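Local structure of acinetobacter secreted protease CpaA (Acinetobacter nosocomialis M2, 6O38) at residues A[359-364]-A[368-373]; A[320-325]-A[329-334]; A[296-301]-A[306-311]; A[352-357]-A[417-422]. The protein is a secreted zinc metalloprotease, probably exported by the type II secretion system, and forms a complex with its chaperone CpaB. One frame throughout, in Å; residues are numbered along the deposited sequence.

Contact 1 of 4, residues A[359-364]-A[368-373]; sequences RRFIYT and WTVDSY
Asp-371 OD2 receives two N-H groups of Arg-360. Arg-360 NE lies 2.6 Å from Asp-371 OD2 and forms the salt bridge. Arg-360 NH2 reaches Asp-371 OD2 more weakly, at 3.3 Å. These residues lie on the two arms of a beta hairpin, strands 358-364 and 367-381, in the StcE-type beta-sandwich part of the protein. NE meets OD2 on its anti side, and the guanidinium and carboxylate planes stand 80° apart, so this is not a flat two-pronged pair. The Arg-360 chain bends at chi3 (74°), which turns NE toward the acid. Its NH1 goes on to Tyr-417 and its NH2 to the carbonyl of Ala-414.

Ile-362 and Thr-369 form an antiparallel hydrogen-bonded pair. Ile-362 N binds Thr-369 O at 2.9 Å, and the return bond from Thr-369 N is weak. Further along, the partners become less regular: Asp-371 N bonds to Arg-360 O, and the Ser-372 OG hydroxyl takes over as acceptor for Arg-360 N at 3.0 Å. Water 1 links Arg-359 NE, Arg-360 O and Ser-372 O, while Arg-359 NH2 bonds to Thr-351 OG1.

At the turn end Tyr-363 and Trp-368 share a face of the sheet. They form a T-shaped pair, with the tyrosine edge directed at the indole face and the planes 68° apart. Trp-368 NE1 is bonded to Pro-322 O, which holds the indole in place. Tyr-363 CB lies over the six-membered indole ring, 3.8 Å from its centroid, while Tyr-363 CD1 comes within 3.5 Å of Trp-368 CE2.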
loop_
_atom_site.group_PDB
_atom_site.type_symbol
_atom_site.label_atom_id
_atom_site.label_comp_id
_atom_site.label_asym_id
_atom_site.label_seq_id
_atom_site.Cartn_x
_atom_site.Cartn_y
_atom_site.Cartn_z
ATOM N N ARG A 359 3.804 12.417 -17.456
ATOM C CA ARG A 359 5.176 12.563 -17.918
ATOM C C ARG A 359 6.096 12.768 -16.728
ATOM O O ARG A 359 5.836 13.627 -15.879
ATOM C CB ARG A 359 5.318 13.739 -18.892
ATOM C CG ARG A 359 4.589 13.542 -20.205
ATOM C CD ARG A 359 5.443 12.767 -21.185
ATOM N NE ARG A 359 6.638 13.501 -21.583
ATOM C CZ ARG A 359 6.720 14.260 -22.668
ATOM N NH1 ARG A 359 5.674 14.393 -23.471
ATOM N NH2 ARG A 359 7.851 14.884 -22.949
ATOM N N ARG A 360 7.165 11.980 -16.667
ATOM C CA ARG A 360 8.147 12.068 -15.597
ATOM C C ARG A 360 9.501 12.450 -16.174
ATOM O O ARG A 360 9.898 11.960 -17.236
ATOM C CB ARG A 360 8.262 10.749 -14.818
ATOM C CG ARG A 360 9.240 10.817 -13.648
ATOM C CD ARG A 360 9.138 9.608 -12.731
ATOM N NE ARG A 360 9.723 8.411 -13.325
ATOM C CZ ARG A 360 9.014 7.411 -13.839
ATOM N NH1 ARG A 360 7.688 7.463 -13.828
ATOM N NH2 ARG A 360 9.629 6.360 -14.361
ATOM N N PHE A 361 10.201 13.336 -15.471
ATOM C CA PHE A 361 11.542 13.756 -15.839
ATOM C C PHE A 361 12.458 13.571 -14.639
ATOM O O PHE A 361 12.036 13.719 -13.489
ATOM C CB PHE A 361 11.567 15.219 -16.307
ATOM C CG PHE A 361 10.612 15.514 -17.432
ATOM C CD1 PHE A 361 9.302 15.886 -17.172
ATOM C CD2 PHE A 361 11.024 15.417 -18.751
ATOM C CE1 PHE A 361 8.423 16.157 -18.206
ATOM C CE2 PHE A 361 10.150 15.686 -19.789
ATOM C CZ PHE A 361 8.849 16.057 -19.515
ATOM N N ILE A 362 13.717 13.240 -14.912
ATOM C CA ILE A 362 14.703 13.003 -13.867
ATOM C C ILE A 362 15.933 13.852 -14.160
ATOM O O ILE A 362 16.314 14.035 -15.322
ATOM C CB ILE A 362 15.068 11.505 -13.749
ATOM C CG1 ILE A 362 15.955 11.256 -12.527
ATOM C CG2 ILE A 362 15.737 10.998 -15.022
ATOM C CD1 ILE A 362 16.191 9.790 -12.233
ATOM N N TYR A 363 16.540 14.385 -13.104
ATOM C CA TYR A 363 17.690 15.265 -13.234
ATOM C C TYR A 363 18.980 14.454 -13.214
ATOM O O TYR A 363 19.145 13.544 -12.396
ATOM C CB TYR A 363 17.697 16.300 -12.107
ATOM C CG TYR A 363 18.642 17.457 -12.332
ATOM C CD1 TYR A 363 18.340 18.454 -13.250
ATOM C CD2 TYR A 363 19.829 17.560 -11.618
ATOM C CE1 TYR A 363 19.196 19.517 -13.459
ATOM C CE2 TYR A 363 20.692 18.622 -11.819
ATOM C CZ TYR A 363 20.370 19.597 -12.741
ATOM O OH TYR A 363 21.224 20.657 -12.947
ATOM N N THR A 364 19.887 14.789 -14.123
ATOM C CA THR A 364 21.189 14.146 -14.235
ATOM C C THR A 364 22.285 15.205 -14.140
ATOM O O THR A 364 22.016 16.401 -14.003
ATOM C CB THR A 364 21.309 13.361 -15.546
ATOM O OG1 THR A 364 21.350 14.272 -16.651
ATOM C CG2 THR A 364 20.128 12.418 -15.717
ATOM N N TRP A 368 18.089 18.047 -17.038
ATOM C CA TRP A 368 16.872 17.252 -16.976
ATOM C C TRP A 368 16.802 16.272 -18.141
ATOM O O TRP A 368 17.318 16.526 -19.233
ATOM C CB TRP A 368 15.643 18.160 -16.972
ATOM C CG TRP A 368 15.435 18.853 -15.663
ATOM C CD1 TRP A 368 15.693 20.161 -15.376
ATOM C CD2 TRP A 368 14.934 18.268 -14.456
ATOM N NE1 TRP A 368 15.379 20.428 -14.064
ATOM C CE2 TRP A 368 14.911 19.281 -13.479
ATOM C CE3 TRP A 368 14.500 16.985 -14.110
ATOM C CZ2 TRP A 368 14.472 19.052 -12.177
ATOM C CZ3 TRP A 368 14.065 16.759 -12.817
ATOM C CH2 TRP A 368 14.054 17.788 -11.867
ATOM N N THR A 369 16.143 15.142 -17.898
ATOM C CA THR A 369 16.163 14.012 -18.813
ATOM C C THR A 369 14.807 13.321 -18.805
ATOM O O THR A 369 14.172 13.197 -17.753
ATOM C CB THR A 369 17.287 13.032 -18.425
ATOM O OG1 THR A 369 18.503 13.414 -19.082
ATOM C CG2 THR A 369 16.943 11.597 -18.790
ATOM N N VAL A 370 14.361 12.891 -19.989
ATOM C CA VAL A 370 13.111 12.147 -20.100
ATOM C C VAL A 370 13.224 10.847 -19.316
ATOM O O VAL A 370 14.208 10.107 -19.446
ATOM C CB VAL A 370 12.779 11.888 -21.578
ATOM C CG1 VAL A 370 11.754 10.772 -21.712
ATOM C CG2 VAL A 370 12.280 13.163 -22.241
ATOM N N ASP A 371 12.210 10.560 -18.496
ATOM C CA ASP A 371 12.230 9.379 -17.641
ATOM C C ASP A 371 10.996 8.499 -17.820
ATOM O O ASP A 371 10.789 7.575 -17.023
ATOM C CB ASP A 371 12.373 9.792 -16.168
ATOM C CG ASP A 371 12.840 8.649 -15.280
ATOM O OD1 ASP A 371 13.857 8.006 -15.616
ATOM O OD2 ASP A 371 12.188 8.395 -14.245
ATOM N N SER A 372 10.175 8.749 -18.838
ATOM C CA SER A 372 9.007 7.914 -19.082
ATOM C C SER A 372 8.568 8.074 -20.529
ATOM O O SER A 372 8.756 9.131 -21.136
ATOM C CB SER A 372 7.852 8.269 -18.139
ATOM O OG SER A 372 7.368 9.577 -18.389
ATOM N N TYR A 373 7.989 7.006 -21.072
ATOM C CA TYR A 373 7.432 6.998 -22.417
ATOM C C TYR A 373 5.940 6.713 -22.344
ATOM O O TYR A 373 5.502 5.835 -21.594
ATOM C CB TYR A 373 8.128 5.957 -23.300
ATOM C CG TYR A 373 9.634 6.079 -23.304
ATOM C CD1 TYR A 373 10.272 7.016 -24.108
ATOM C CD2 TYR A 373 10.419 5.260 -22.504
ATOM C CE1 TYR A 373 11.649 7.134 -24.115
ATOM C CE2 TYR A 373 11.799 5.370 -22.504
ATOM C CZ TYR A 373 12.407 6.309 -23.312
ATOM O OH TYR A 373 13.779 6.423 -23.317
HETATM O O HOH W 1 8.637 11.776 -20.153
#

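Contact 2 of 4, residues A[320-325]-A[329-334]; sequences QLPAQA and DKVVIV
Val-331 directs its CB toward segment 320-325, and its two methyl groups divide the work. Val-331 CG1 meets Leu-321 CD2 at 4.0 Å, the two side chains crossing at a slant. Val-331 CG2 points at the CD-CG side of the proline ring, lying 3.9 Å from Pro-322 CD with Pro-322 CG only slightly farther. With CG1 trans to the backbone N (chi1 172°), the fork opens so that each branch faces a different residue of the loop. Leu-321 CD2 also touches Ile-333 CD1, at 4.4 Å.

Segment 320-325 leaves strand 318-320, which forms a small sheet with strands 341-344 and 350-353. Strand 330-335 pairs instead with strands 305-310 and 358-364. Leu-321 and Pro-322 pack between it and the small sheet, consistent with a StcE-type beta-sandwich. Trp-368 packs on Leu-321, Ala-325 and Val-331 and extends this apolar core.

No hydrogen bond links the two segments. At the far end the contact turns polar on one side: Asp-329 OD2 sits 3.7 Å from Ala-325 CB. That oxygen takes its hydrogen bonds from outside the pair, with Thr-258 OG1 and with the backbone N of Gln-326.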
loop_
_atom_site.group_PDB
_atom_site.type_symbol
_atom_site.label_atom_id
_atom_site.label_comp_id
_atom_site.label_asym_id
_atom_site.label_seq_id
_atom_site.Cartn_x
_atom_site.Cartn_y
_atom_site.Cartn_z
ATOM N N GLN A 320 8.783 25.578 -17.358
ATOM C CA GLN A 320 10.229 25.439 -17.269
ATOM C C GLN A 320 10.552 24.521 -16.097
ATOM O O GLN A 320 10.160 24.801 -14.959
ATOM C CB GLN A 320 10.895 26.803 -17.084
ATOM C CG GLN A 320 12.417 26.782 -17.110
ATOM C CD GLN A 320 12.981 26.721 -18.517
ATOM O OE1 GLN A 320 12.241 26.784 -19.499
ATOM N NE2 GLN A 320 14.301 26.604 -18.621
ATOM N N LEU A 321 11.251 23.423 -16.380
ATOM C CA LEU A 321 11.652 22.507 -15.326
ATOM C C LEU A 321 12.570 23.228 -14.338
ATOM O O LEU A 321 13.227 24.210 -14.701
ATOM C CB LEU A 321 12.350 21.287 -15.927
ATOM C CG LEU A 321 11.417 20.339 -16.687
ATOM C CD1 LEU A 321 12.179 19.159 -17.266
ATOM C CD2 LEU A 321 10.289 19.859 -15.783
ATOM N N PRO A 322 12.616 22.778 -13.082
ATOM C CA PRO A 322 13.342 23.531 -12.048
ATOM C C PRO A 322 14.776 23.838 -12.454
ATOM O O PRO A 322 15.497 22.983 -12.970
ATOM C CB PRO A 322 13.289 22.599 -10.835
ATOM C CG PRO A 322 12.045 21.808 -11.034
ATOM C CD PRO A 322 11.912 21.612 -12.518
ATOM N N ALA A 323 15.187 25.085 -12.208
ATOM C CA ALA A 323 16.522 25.518 -12.604
ATOM C C ALA A 323 17.600 24.914 -11.718
ATOM O O ALA A 323 18.709 24.645 -12.192
ATOM C CB ALA A 323 16.609 27.043 -12.576
ATOM N N GLN A 324 17.302 24.692 -10.440
ATOM C CA GLN A 324 18.261 24.125 -9.504
ATOM C C GLN A 324 17.709 22.819 -8.956
ATOM O O GLN A 324 16.583 22.775 -8.450
ATOM C CB GLN A 324 18.568 25.103 -8.366
ATOM C CG GLN A 324 19.572 26.170 -8.768
ATOM C CD GLN A 324 19.592 27.353 -7.822
ATOM O OE1 GLN A 324 19.309 27.219 -6.631
ATOM N NE2 GLN A 324 19.880 28.533 -8.361
ATOM N N ALA A 325 18.509 21.762 -9.056
ATOM C CA ALA A 325 18.104 20.435 -8.619
ATOM C C ALA A 325 19.356 19.616 -8.360
ATOM O O ALA A 325 20.476 20.045 -8.649
ATOM C CB ALA A 325 17.208 19.753 -9.658
ATOM N N ASP A 329 16.585 13.885 -8.554
ATOM C CA ASP A 329 15.319 14.582 -8.374
ATOM C C ASP A 329 14.388 14.285 -9.543
ATOM O O ASP A 329 14.823 14.165 -10.691
ATOM C CB ASP A 329 15.554 16.089 -8.249
ATOM C CG ASP A 329 16.122 16.480 -6.899
ATOM O OD1 ASP A 329 16.117 15.634 -5.983
ATOM O OD2 ASP A 329 16.576 17.635 -6.751
ATOM N N LYS A 330 13.096 14.168 -9.245
ATOM C CA LYS A 330 12.107 13.767 -10.234
ATOM C C LYS A 330 10.979 14.786 -10.293
ATOM O O LYS A 330 10.572 15.340 -9.267
ATOM C CB LYS A 330 11.536 12.381 -9.913
ATOM C CG LYS A 330 12.544 11.253 -10.041
ATOM C CD LYS A 330 11.885 9.901 -9.830
ATOM C CE LYS A 330 12.887 8.772 -9.998
ATOM N NZ LYS A 330 12.216 7.480 -10.311
ATOM N N VAL A 331 10.479 15.024 -11.502
ATOM C CA VAL A 331 9.309 15.861 -11.730
ATOM C C VAL A 331 8.298 15.044 -12.521
ATOM O O VAL A 331 8.612 14.539 -13.605
ATOM C CB VAL A 331 9.664 17.159 -12.474
ATOM C CG1 VAL A 331 8.398 17.908 -12.860
ATOM C CG2 VAL A 331 10.557 18.035 -11.611
ATOM N N VAL A 332 7.092 14.913 -11.978
ATOM C CA VAL A 332 5.987 14.232 -12.643
ATOM C C VAL A 332 4.938 15.275 -12.992
ATOM O O VAL A 332 4.526 16.062 -12.132
ATOM C CB VAL A 332 5.389 13.124 -11.759
ATOM C CG1 VAL A 332 4.210 12.466 -12.459
ATOM C CG2 VAL A 332 6.452 12.094 -11.411
ATOM N N ILE A 333 4.516 15.294 -14.251
ATOM C CA ILE A 333 3.535 16.256 -14.731
ATOM C C ILE A 333 2.353 15.492 -15.307
ATOM O O ILE A 333 2.529 14.613 -16.160
ATOM C CB ILE A 333 4.141 17.208 -15.778
ATOM C CG1 ILE A 333 5.354 17.930 -15.187
ATOM C CG2 ILE A 333 3.105 18.217 -16.243
ATOM C CD1 ILE A 333 6.067 18.835 -16.159
ATOM N N VAL A 334 1.154 15.818 -14.831
ATOM C CA VAL A 334 -0.083 15.248 -15.345
ATOM C C VAL A 334 -0.911 16.388 -15.920
ATOM O O VAL A 334 -0.858 17.526 -15.440
ATOM C CB VAL A 334 -0.870 14.466 -14.268
ATOM C CG1 VAL A 334 0.085 13.730 -13.339
ATOM C CG2 VAL A 334 -1.792 15.380 -13.478
#

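Contact 3 of 4, residues A[296-301]-A[306-311]; sequences AILPNM and LKVKLS
Leu-298 has CG trans to its carbonyl carbon (chi1 -69°). Its chi2 of 179° extends CD1 and leaves CD2 as the branch turned to Val-308. Met-301, a selenomethionine, starts the same way but then curls. Its chi2 and chi3 are both bent, near -65°, and bring the terminal CE back over the start of strand 305-310.

The leucine and valine meet tip to tip, Leu-298 CD2 lying 3.8 Å from Val-308 CG2. The other leucine branch, Leu-298 CD1, makes a looser contact with Leu-306 CD2 at 4.4 Å. Pro-299 CD lies at the same distance from that methyl, so Leu-306 CD2 is approached by both a leucine and a proline.

Met-301 crosses Leu-306 at a slant, nearer the backbone. Met-301 CE is 3.9 Å from Leu-306 N and 4.2 Å from Leu-306 CB, and its SE lies close to that same CB. Contacts between the two segments are apolar, with no hydrogen bond across them. Three side chains of an irregular stretch therefore cover Leu-306 and Val-308 of the strand, as in the core of a beta-sandwich.

Segment 296-301 is nevertheless tied by its backbone to the next part of the chain: Ala-296 and Leu-298 bond to Gln-320, and Met-301 bonds to Gln-324. The backbone of Leu-306 bonds to Lys-330 and Val-332, which places strand 305-310 beside strand 330-335, parallel to it.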
loop_
_atom_site.group_PDB
_atom_site.type_symbol
_atom_site.label_atom_id
_atom_site.label_comp_id
_atom_site.label_asym_id
_atom_site.label_seq_id
_atom_site.Cartn_x
_atom_site.Cartn_y
_atom_site.Cartn_z
ATOM N N ALA A 296 5.061 29.493 -14.161
ATOM C CA ALA A 296 5.641 29.234 -15.476
ATOM C C ALA A 296 7.029 28.618 -15.353
ATOM O O ALA A 296 7.403 27.745 -16.146
ATOM C CB ALA A 296 5.696 30.525 -16.290
ATOM N N ILE A 297 7.804 29.057 -14.366
ATOM C CA ILE A 297 9.089 28.455 -14.034
ATOM C C ILE A 297 8.886 27.654 -12.756
ATOM O O ILE A 297 8.596 28.224 -11.698
ATOM C CB ILE A 297 10.191 29.509 -13.867
ATOM C CG1 ILE A 297 10.363 30.310 -15.160
ATOM C CG2 ILE A 297 11.501 28.851 -13.458
ATOM C CD1 ILE A 297 11.523 31.281 -15.131
ATOM N N LEU A 298 9.034 26.335 -12.852
ATOM C CA LEU A 298 8.791 25.477 -11.705
ATOM C C LEU A 298 9.810 25.774 -10.604
ATOM O O LEU A 298 10.962 26.114 -10.888
ATOM C CB LEU A 298 8.860 24.008 -12.112
ATOM C CG LEU A 298 7.725 23.525 -13.021
ATOM C CD1 LEU A 298 7.903 22.059 -13.383
ATOM C CD2 LEU A 298 6.372 23.759 -12.364
ATOM N N PRO A 299 9.411 25.659 -9.340
ATOM C CA PRO A 299 10.303 26.055 -8.247
ATOM C C PRO A 299 11.480 25.103 -8.106
ATOM O O PRO A 299 11.433 23.938 -8.504
ATOM C CB PRO A 299 9.396 26.001 -7.014
ATOM C CG PRO A 299 8.357 24.989 -7.368
ATOM C CD PRO A 299 8.117 25.158 -8.844
ATOM N N ASN A 300 12.557 25.633 -7.529
ATOM C CA ASN A 300 13.735 24.822 -7.257
ATOM C C ASN A 300 13.391 23.712 -6.272
ATOM O O ASN A 300 12.615 23.911 -5.333
ATOM C CB ASN A 300 14.863 25.693 -6.705
ATOM C CG ASN A 300 15.369 26.699 -7.720
ATOM O OD1 ASN A 300 15.270 26.484 -8.928
ATOM N ND2 ASN A 300 15.914 27.808 -7.233
HETATM N N MSE A 301 13.970 22.537 -6.497
HETATM C CA MSE A 301 13.654 21.357 -5.699
HETATM C C MSE A 301 13.978 21.548 -4.220
HETATM O O MSE A 301 15.105 21.885 -3.856
HETATM C CB MSE A 301 14.406 20.137 -6.235
HETATM C CG MSE A 301 14.216 19.882 -7.721
HETATM SE SE MSE A 301 12.404 19.359 -8.217
HETATM C CE MSE A 301 12.295 17.659 -7.270
ATOM N N LEU A 306 8.628 16.283 -7.222
ATOM C CA LEU A 306 7.635 17.331 -7.409
ATOM C C LEU A 306 6.645 16.869 -8.465
ATOM O O LEU A 306 7.054 16.425 -9.543
ATOM C CB LEU A 306 8.293 18.649 -7.843
ATOM C CG LEU A 306 7.357 19.726 -8.407
ATOM C CD1 LEU A 306 6.527 20.364 -7.303
ATOM C CD2 LEU A 306 8.136 20.784 -9.180
ATOM N N LYS A 307 5.353 16.969 -8.162
ATOM C CA LYS A 307 4.300 16.567 -9.086
ATOM C C LYS A 307 3.417 17.767 -9.393
ATOM O O LYS A 307 2.930 18.434 -8.477
ATOM C CB LYS A 307 3.467 15.412 -8.535
ATOM C CG LYS A 307 2.518 14.816 -9.578
ATOM C CD LYS A 307 1.852 13.541 -9.086
ATOM C CE LYS A 307 2.849 12.400 -8.966
ATOM N NZ LYS A 307 2.165 11.141 -8.577
ATOM N N VAL A 308 3.209 18.035 -10.678
ATOM C CA VAL A 308 2.431 19.177 -11.146
ATOM C C VAL A 308 1.202 18.647 -11.868
ATOM O O VAL A 308 1.317 17.775 -12.737
ATOM C CB VAL A 308 3.259 20.085 -12.072
ATOM C CG1 VAL A 308 2.409 21.237 -12.571
ATOM C CG2 VAL A 308 4.494 20.591 -11.340
ATOM N N LYS A 309 0.030 19.175 -11.515
ATOM C CA LYS A 309 -1.251 18.704 -12.041
ATOM C C LYS A 309 -1.897 19.822 -12.856
ATOM O O LYS A 309 -2.518 20.735 -12.300
ATOM C CB LYS A 309 -2.163 18.251 -10.904
ATOM C CG LYS A 309 -1.697 16.982 -10.211
ATOM C CD LYS A 309 -2.773 16.416 -9.301
ATOM C CE LYS A 309 -2.192 15.427 -8.302
ATOM N NZ LYS A 309 -3.248 14.769 -7.481
ATOM N N LEU A 310 -1.756 19.739 -14.177
ATOM C CA LEU A 310 -2.348 20.719 -15.077
ATOM C C LEU A 310 -3.828 20.432 -15.288
ATOM O O LEU A 310 -4.232 19.282 -15.482
ATOM C CB LEU A 310 -1.623 20.717 -16.423
ATOM C CG LEU A 310 -0.249 21.384 -16.480
ATOM C CD1 LEU A 310 0.526 20.899 -17.693
ATOM C CD2 LEU A 310 -0.401 22.895 -16.514
ATOM N N SER A 311 -4.636 21.489 -15.252
ATOM C CA SER A 311 -6.068 21.392 -15.497
ATOM C C SER A 311 -6.495 22.590 -16.334
ATOM O O SER A 311 -5.673 23.422 -16.731
ATOM C CB SER A 311 -6.855 21.322 -14.184
ATOM O OG SER A 311 -6.849 22.573 -13.518
#

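Contact 4 of 4, residues A[352-357]-A[417-422]; sequences AIKNGE and YLRDVG. With SO4 (sulfate ion), chain O.
Arg-419 and Lys-354 gather round a sulfate ion, probably taken up from the crystallisation liquor. Arg-419 NH1 gives a weak hydrogen bond to sulfate O1 at 3.2 Å, and O1 lies at the edge of the guanidinium, in its plane. The lysine flanks the anion with its aliphatic chain, Lys-354 CD coming within 3.4 Å of sulfate O2. The negative charge between them probably eases the closeness of the two basic side chains.

The same guanidinium grips the protein at another point. Arg-419 NE donates to the backbone carbonyl oxygen, Asn-355 O, at 3.0 Å, nearly straight at 160°. The arginine chain is extended from CG to NE, which carries the group across to the turn. On the way Arg-419 CG passes Gly-356 O at 3.6 Å, and Arg-419 CD packs on Glu-357 CB at 3.7 Å. Lys-354 CB lies over one guanidinium face. The remaining nitrogen, NH2, forms a salt bridge with Asp-376, so the guanidinium is fixed from several directions.

The turn has its own internal bonds. Glu-357 N binds Lys-354 O, and Glu-357 OE1 receives Lys-354 N at 3.0 Å. Glu-357 OE2 is bonded to Thr-374. Water 2 donates to both Gly-356 O and Leu-418 O, bridging the segments a second time.

Residues 354-357 form a type II beta turn, with Gly-356 at the third position and a positive phi of 80°. Through it the StcE-type beta-sandwich meets strand 416-425 of the reprolysin-like metallopeptidase region.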
loop_
_atom_site.group_PDB
_atom_site.type_symbol
_atom_site.label_atom_id
_atom_site.label_comp_id
_atom_site.label_asym_id
_atom_site.label_seq_id
_atom_site.Cartn_x
_atom_site.Cartn_y
_atom_site.Cartn_z
ATOM N N ALA A 352 6.421 18.436 -25.261
ATOM C CA ALA A 352 5.060 18.823 -24.919
ATOM C C ALA A 352 4.358 17.691 -24.182
ATOM O O ALA A 352 4.658 16.511 -24.389
ATOM C CB ALA A 352 4.255 19.202 -26.170
ATOM N N ILE A 353 3.415 18.064 -23.319
ATOM C CA ILE A 353 2.532 17.119 -22.645
ATOM C C ILE A 353 1.110 17.373 -23.128
ATOM O O ILE A 353 0.679 18.528 -23.237
ATOM C CB ILE A 353 2.637 17.232 -21.112
ATOM C CG1 ILE A 353 1.654 16.271 -20.438
ATOM C CG2 ILE A 353 2.408 18.665 -20.650
ATOM C CD1 ILE A 353 1.913 16.070 -18.967
ATOM N N LYS A 354 0.392 16.298 -23.431
ATOM C CA LYS A 354 -0.944 16.370 -24.004
ATOM C C LYS A 354 -1.993 15.940 -22.985
ATOM O O LYS A 354 -1.677 15.480 -21.886
ATOM C CB LYS A 354 -1.013 15.513 -25.272
ATOM C CG LYS A 354 -0.049 15.982 -26.354
ATOM C CD LYS A 354 -0.113 15.121 -27.601
ATOM C CE LYS A 354 0.670 13.831 -27.410
ATOM N NZ LYS A 354 0.799 13.062 -28.679
ATOM N N ASN A 355 -3.259 16.114 -23.366
ATOM C CA ASN A 355 -4.370 15.817 -22.470
ATOM C C ASN A 355 -4.374 14.349 -22.066
ATOM O O ASN A 355 -4.267 13.458 -22.914
ATOM C CB ASN A 355 -5.696 16.181 -23.139
ATOM C CG ASN A 355 -6.892 15.911 -22.246
ATOM O OD1 ASN A 355 -6.835 16.114 -21.033
ATOM N ND2 ASN A 355 -7.986 15.451 -22.844
ATOM N N GLY A 356 -4.503 14.099 -20.764
ATOM C CA GLY A 356 -4.551 12.751 -20.242
ATOM C C GLY A 356 -3.208 12.072 -20.097
ATOM O O GLY A 356 -3.167 10.887 -19.745
ATOM N N GLU A 357 -2.110 12.776 -20.353
ATOM C CA GLU A 357 -0.781 12.185 -20.372
ATOM C C GLU A 357 -0.081 12.393 -19.035
ATOM O O GLU A 357 -0.221 13.444 -18.402
ATOM C CB GLU A 357 0.062 12.785 -21.500
ATOM C CG GLU A 357 1.300 11.975 -21.850
ATOM C CD GLU A 357 2.047 12.533 -23.048
ATOM O OE1 GLU A 357 1.554 13.507 -23.657
ATOM O OE2 GLU A 357 3.125 11.997 -23.383
ATOM N N TYR A 417 4.058 5.195 -18.908
ATOM C CA TYR A 417 2.727 5.477 -18.394
ATOM C C TYR A 417 1.706 5.068 -19.444
ATOM O O TYR A 417 1.972 5.139 -20.647
ATOM C CB TYR A 417 2.526 6.962 -18.055
ATOM C CG TYR A 417 3.275 7.460 -16.841
ATOM C CD1 TYR A 417 2.794 7.225 -15.559
ATOM C CD2 TYR A 417 4.443 8.198 -16.977
ATOM C CE1 TYR A 417 3.468 7.692 -14.446
ATOM C CE2 TYR A 417 5.123 8.670 -15.871
ATOM C CZ TYR A 417 4.632 8.414 -14.609
ATOM O OH TYR A 417 5.308 8.884 -13.507
ATOM N N LEU A 418 0.536 4.639 -18.983
ATOM C CA LEU A 418 -0.569 4.331 -19.877
ATOM C C LEU A 418 -1.465 5.553 -20.016
ATOM O O LEU A 418 -1.807 6.197 -19.019
ATOM C CB LEU A 418 -1.376 3.136 -19.367
ATOM C CG LEU A 418 -0.686 1.772 -19.417
ATOM C CD1 LEU A 418 -1.681 0.665 -19.108
ATOM C CD2 LEU A 418 -0.026 1.544 -20.769
ATOM N N ARG A 419 -1.827 5.877 -21.254
ATOM C CA ARG A 419 -2.736 6.976 -21.554
ATOM C C ARG A 419 -3.845 6.445 -22.448
ATOM O O ARG A 419 -3.569 5.913 -23.528
ATOM C CB ARG A 419 -1.993 8.133 -22.230
ATOM C CG ARG A 419 -2.882 9.148 -22.930
ATOM C CD ARG A 419 -2.065 10.353 -23.375
ATOM N NE ARG A 419 -2.810 11.244 -24.259
ATOM C CZ ARG A 419 -2.643 11.300 -25.576
ATOM N NH1 ARG A 419 -3.364 12.141 -26.303
ATOM N NH2 ARG A 419 -1.749 10.518 -26.168
ATOM N N ASP A 420 -5.091 6.580 -22.000
ATOM C CA ASP A 420 -6.221 6.145 -22.808
ATOM C C ASP A 420 -6.573 7.247 -23.801
ATOM O O ASP A 420 -6.842 8.389 -23.411
ATOM C CB ASP A 420 -7.417 5.763 -21.932
ATOM C CG ASP A 420 -8.170 6.964 -21.390
ATOM O OD1 ASP A 420 -7.545 7.818 -20.726
ATOM O OD2 ASP A 420 -9.391 7.056 -21.640
ATOM N N VAL A 421 -6.508 6.921 -25.090
ATOM C CA VAL A 421 -6.792 7.874 -26.155
ATOM C C VAL A 421 -8.116 7.597 -26.840
ATOM O O VAL A 421 -8.475 8.317 -27.784
ATOM C CB VAL A 421 -5.651 7.910 -27.187
ATOM C CG1 VAL A 421 -4.368 8.391 -26.532
ATOM C CG2 VAL A 421 -5.450 6.534 -27.798
ATOM N N GLY A 422 -8.855 6.582 -26.401
ATOM C CA GLY A 422 -10.135 6.265 -26.999
ATOM C C GLY A 422 -10.881 5.179 -26.251
ATOM O O GLY A 422 -10.265 4.288 -25.660
HETATM S S SO4 O . -3.585 14.200 -28.876
HETATM O O1 SO4 O . -2.782 13.068 -29.328
HETATM O O2 SO4 O . -2.971 15.444 -29.332
HETATM O O3 SO4 O . -4.933 14.093 -29.428
HETATM O O4 SO4 O . -3.656 14.200 -27.418
HETATM O O HOH W 2 -0.941 9.133 -18.899
#

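From the N terminus, contact 3 comes first and closes a short loop before strand 305-310. Contact 2 follows in series and does the same for strand 330-335. These two strands are parallel neighbours, probably joined by backbone hydrogen bonds from Val-308 N to Val-332 O and from Leu-310 N to Val-334 O. Contact 4 then opens at 352-357 and closes only at 417-422. Contact 1, the hairpin, lies wholly within that longer loop. Its first strand pairs antiparallel with 330-335, and its second runs parallel to strand 416-425. Contacts 1, 2 and 3 thus build up one beta-sandwich region, and contacts 1 and 4 carry it over to the metallopeptidase part.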